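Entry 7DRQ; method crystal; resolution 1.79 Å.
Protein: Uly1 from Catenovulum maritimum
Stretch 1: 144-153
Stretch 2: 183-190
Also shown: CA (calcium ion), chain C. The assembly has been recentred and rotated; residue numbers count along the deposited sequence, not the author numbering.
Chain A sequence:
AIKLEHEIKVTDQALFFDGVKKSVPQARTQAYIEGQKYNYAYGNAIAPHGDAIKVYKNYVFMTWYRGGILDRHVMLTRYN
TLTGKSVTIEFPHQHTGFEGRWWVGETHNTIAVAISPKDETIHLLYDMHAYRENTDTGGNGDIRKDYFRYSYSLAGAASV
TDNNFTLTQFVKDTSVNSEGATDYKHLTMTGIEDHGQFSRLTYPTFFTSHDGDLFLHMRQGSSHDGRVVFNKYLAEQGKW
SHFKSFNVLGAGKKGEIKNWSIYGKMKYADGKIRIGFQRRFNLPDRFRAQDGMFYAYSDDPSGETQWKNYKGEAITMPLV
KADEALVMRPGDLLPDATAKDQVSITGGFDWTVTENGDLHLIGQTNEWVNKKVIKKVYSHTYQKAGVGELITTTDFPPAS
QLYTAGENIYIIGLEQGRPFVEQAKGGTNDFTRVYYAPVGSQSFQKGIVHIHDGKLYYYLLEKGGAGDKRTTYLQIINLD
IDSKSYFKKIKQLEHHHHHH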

# COMPACT_ATOMS: atom_id res chain seq x y z
N ARG A 144 14.80 -2.16 20.15
CA ARG A 144 14.71 -0.87 20.82
C ARG A 144 15.15 0.29 19.93
O ARG A 144 14.59 1.39 20.02
CB ARG A 144 15.53 -0.90 22.10
CG ARG A 144 14.90 -1.78 23.17
CD ARG A 144 15.79 -1.89 24.40
NE ARG A 144 17.00 -2.67 24.11
CZ ARG A 144 18.03 -2.78 24.95
NH1 ARG A 144 18.00 -2.16 26.12
NH2 ARG A 144 19.08 -3.50 24.61
N LYS A 145 16.14 0.06 19.06
CA LYS A 145 16.61 1.05 18.09
C LYS A 145 16.40 0.55 16.66
O LYS A 145 17.19 0.85 15.76
CB LYS A 145 18.08 1.39 18.33
CG LYS A 145 18.36 1.92 19.74
CD LYS A 145 17.58 3.19 20.02
CE LYS A 145 17.94 3.79 21.39
NZ LYS A 145 17.11 4.98 21.68
N ASP A 146 15.33 -0.22 16.44
CA ASP A 146 15.08 -0.77 15.11
C ASP A 146 13.59 -0.89 14.82
O ASP A 146 13.20 -1.69 13.96
CB ASP A 146 15.77 -2.14 14.98
CG ASP A 146 15.92 -2.58 13.54
OD1 ASP A 146 16.23 -1.73 12.67
OD2 ASP A 146 15.74 -3.79 13.26
N TYR A 147 12.74 -0.12 15.52
CA TYR A 147 11.29 -0.22 15.37
C TYR A 147 10.78 0.48 14.13
O TYR A 147 9.64 0.23 13.71
CB TYR A 147 10.59 0.37 16.60
CG TYR A 147 11.06 1.76 16.91
CD1 TYR A 147 10.51 2.87 16.27
CD2 TYR A 147 12.09 1.98 17.82
CE1 TYR A 147 10.95 4.15 16.55
CE2 TYR A 147 12.54 3.25 18.09
CZ TYR A 147 11.97 4.33 17.45
OH TYR A 147 12.41 5.60 17.72
N PHE A 148 11.60 1.35 13.53
CA PHE A 148 11.31 2.04 12.28
C PHE A 148 12.49 1.75 11.36
O PHE A 148 13.64 1.86 11.79
CB PHE A 148 11.14 3.56 12.50
CG PHE A 148 10.83 4.32 11.25
CD1 PHE A 148 9.53 4.44 10.80
CD2 PHE A 148 11.85 4.90 10.51
CE1 PHE A 148 9.24 5.12 9.62
CE2 PHE A 148 11.58 5.59 9.33
CZ PHE A 148 10.26 5.71 8.89
N ARG A 149 12.20 1.35 10.12
CA ARG A 149 13.22 0.72 9.27
C ARG A 149 13.27 1.39 7.90
O ARG A 149 12.44 1.10 7.03
CB ARG A 149 12.95 -0.78 9.16
CG ARG A 149 13.05 -1.49 10.51
CD ARG A 149 12.49 -2.92 10.51
NE ARG A 149 12.94 -3.60 11.73
CZ ARG A 149 12.44 -4.72 12.22
NH1 ARG A 149 11.44 -5.34 11.60
NH2 ARG A 149 12.96 -5.24 13.33
N TYR A 150 14.26 2.26 7.70
CA TYR A 150 14.39 3.07 6.50
C TYR A 150 15.77 2.87 5.90
O TYR A 150 16.78 2.96 6.62
CB TYR A 150 14.14 4.55 6.85
CG TYR A 150 14.43 5.55 5.76
CD1 TYR A 150 13.94 5.38 4.47
CD2 TYR A 150 15.16 6.70 6.04
CE1 TYR A 150 14.21 6.32 3.46
CE2 TYR A 150 15.42 7.65 5.05
CZ TYR A 150 14.94 7.45 3.77
OH TYR A 150 15.20 8.40 2.80
N SER A 151 15.83 2.63 4.60
CA SER A 151 17.09 2.55 3.88
C SER A 151 17.05 3.52 2.71
O SER A 151 15.99 3.74 2.10
CB SER A 151 17.37 1.12 3.39
OG SER A 151 17.71 0.27 4.48
N TYR A 152 18.19 4.12 2.38
CA TYR A 152 18.21 5.10 1.32
C TYR A 152 19.60 5.19 0.71
O TYR A 152 20.59 4.74 1.28
CB TYR A 152 17.75 6.49 1.80
CG TYR A 152 18.70 7.16 2.77
CD1 TYR A 152 18.71 6.82 4.12
CD2 TYR A 152 19.58 8.14 2.33
CE1 TYR A 152 19.58 7.45 5.02
CE2 TYR A 152 20.46 8.77 3.23
CZ TYR A 152 20.46 8.41 4.56
OH TYR A 152 21.32 9.04 5.44
N SER A 153 19.65 5.80 -0.46
CA SER A 153 20.82 5.73 -1.32
C SER A 153 21.48 7.09 -1.46
O SER A 153 20.95 8.13 -1.04
CB SER A 153 20.43 5.19 -2.70
OG SER A 153 19.93 6.26 -3.48
N ASP A 183 24.75 -2.38 8.90
CA ASP A 183 23.49 -1.77 9.34
C ASP A 183 23.13 -0.69 8.33
O ASP A 183 23.71 0.40 8.32
CB ASP A 183 23.65 -1.22 10.75
CG ASP A 183 22.37 -0.58 11.31
OD1 ASP A 183 21.38 -0.38 10.57
OD2 ASP A 183 22.39 -0.25 12.52
N TYR A 184 22.16 -1.00 7.46
CA TYR A 184 21.61 -0.04 6.51
C TYR A 184 20.25 0.50 6.93
O TYR A 184 19.57 1.13 6.11
CB TYR A 184 21.49 -0.68 5.12
CG TYR A 184 22.83 -0.91 4.46
CD1 TYR A 184 23.54 -2.08 4.69
CD2 TYR A 184 23.37 0.04 3.60
CE1 TYR A 184 24.76 -2.29 4.08
CE2 TYR A 184 24.59 -0.16 2.99
CZ TYR A 184 25.28 -1.33 3.24
OH TYR A 184 26.49 -1.57 2.65
N LYS A 185 19.83 0.27 8.17
CA LYS A 185 18.49 0.62 8.62
C LYS A 185 18.55 1.86 9.51
O LYS A 185 19.26 1.88 10.51
CB LYS A 185 17.84 -0.56 9.36
CG LYS A 185 17.57 -1.79 8.46
CD LYS A 185 16.95 -2.93 9.28
CE LYS A 185 17.95 -3.51 10.26
NZ LYS A 185 17.36 -4.56 11.16
N HIS A 186 17.82 2.89 9.11
CA HIS A 186 17.79 4.15 9.81
C HIS A 186 16.49 4.28 10.59
O HIS A 186 15.42 3.90 10.11
CB HIS A 186 17.93 5.31 8.82
CG HIS A 186 19.24 5.29 8.10
ND1 HIS A 186 20.32 6.04 8.50
CD2 HIS A 186 19.64 4.57 7.02
CE1 HIS A 186 21.34 5.80 7.68
NE2 HIS A 186 20.95 4.92 6.78
N LEU A 187 16.60 4.81 11.79
CA LEU A 187 15.48 4.86 12.72
C LEU A 187 14.61 6.10 12.52
O LEU A 187 13.63 6.28 13.25
CB LEU A 187 16.01 4.81 14.16
CG LEU A 187 15.08 4.37 15.28
CD1 LEU A 187 14.52 2.98 14.97
CD2 LEU A 187 15.82 4.38 16.60
N THR A 188 14.96 6.94 11.55
CA THR A 188 14.33 8.23 11.31
C THR A 188 14.54 8.60 9.85
O THR A 188 15.49 8.14 9.20
CB THR A 188 14.91 9.34 12.22
OG1 THR A 188 14.43 10.62 11.79
CG2 THR A 188 16.45 9.34 12.16
N MSE A 189 13.64 9.44 9.35
CA MSE A 189 13.74 10.01 8.01
C MSE A 189 14.22 11.47 8.00
O MSE A 189 14.51 12.03 6.94
CB MSE A 189 12.38 9.94 7.33
CG MSE A 189 11.79 8.53 7.38
SE MSE A 189 10.21 8.38 6.23
CE MSE A 189 11.10 8.37 4.49
N THR A 190 14.29 12.09 9.18
CA THR A 190 14.60 13.51 9.29
C THR A 190 16.00 13.78 9.80
O THR A 190 16.35 14.95 10.01
CB THR A 190 13.62 14.20 10.24
OG1 THR A 190 13.80 13.65 11.55
CG2 THR A 190 12.17 14.04 9.78
CA CA C . 20.21 0.87 12.44
O HOH W 1 18.13 1.88 13.33
O HOH W 2 20.34 0.61 14.93
O HOH W 3 18.96 -1.23 12.70
O HOH W 4 13.20 7.56 15.70
O HOH W 5 20.35 2.65 3.87

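The most unusual feature of this contact is a calcium ion that one stretch grips directly and the other reaches through water. Asp183 chelates it with OD1 and OD2, each 2.5 Å from the calcium ion, and the carbonyl O of Lys185 lies 2.4 Å from the calcium ion; one further ligand comes from elsewhere in the structure. Waters 1, 2 and 3 complete the set. Water 1 donates to Lys145 O (2.8 Å) and water 3 to Asp146 OD1 (2.8 Å), so the first stretch meets the metal in its second shell. Asp183 OD1 also accepts from Lys185 N at 2.9 Å, which braces the chelating loop.

The other carboxylate oxygen of Asp146 gathers cations. Lys185 NZ donates to Asp146 OD2 at 2.8 Å in a salt bridge across the stretches, and Arg149 NH2 bonds the same OD2 at 3.1 Å. Sharing OD2 lets the two cations approach, Arg149 NE to Lys185 NZ 4.6 Å, with the carboxylate charge countering their repulsion.

Backbone pairing is limited to a single antiparallel bridge. His186 N donates to Tyr150 O (2.7 Å, 158°), and Tyr150 N returns a longer, more bent bond to His186 O (3.1 Å, 136°). Beyond it, Ser151 OG donates to Tyr184 O at 2.6 Å, a side chain extending the polar contact. Water 5 accepts from Tyr152 N (3.0 Å) and lies 2.8 Å from Tyr184 O, within reach of a bond to it.

Apolar packing centres on Leu187, the residue most covered by the opposing stretch. Its CB points away, yet CD1 returns to sit 3.7 Å from the Tyr147 ring centroid, 12° off the normal, a CH-pi contact over the face. Selenomethionine Met189 places CE over the Tyr150 ring, 4.0 Å from its centroid, while its CG lies 3.5 Å from Phe148 CE2.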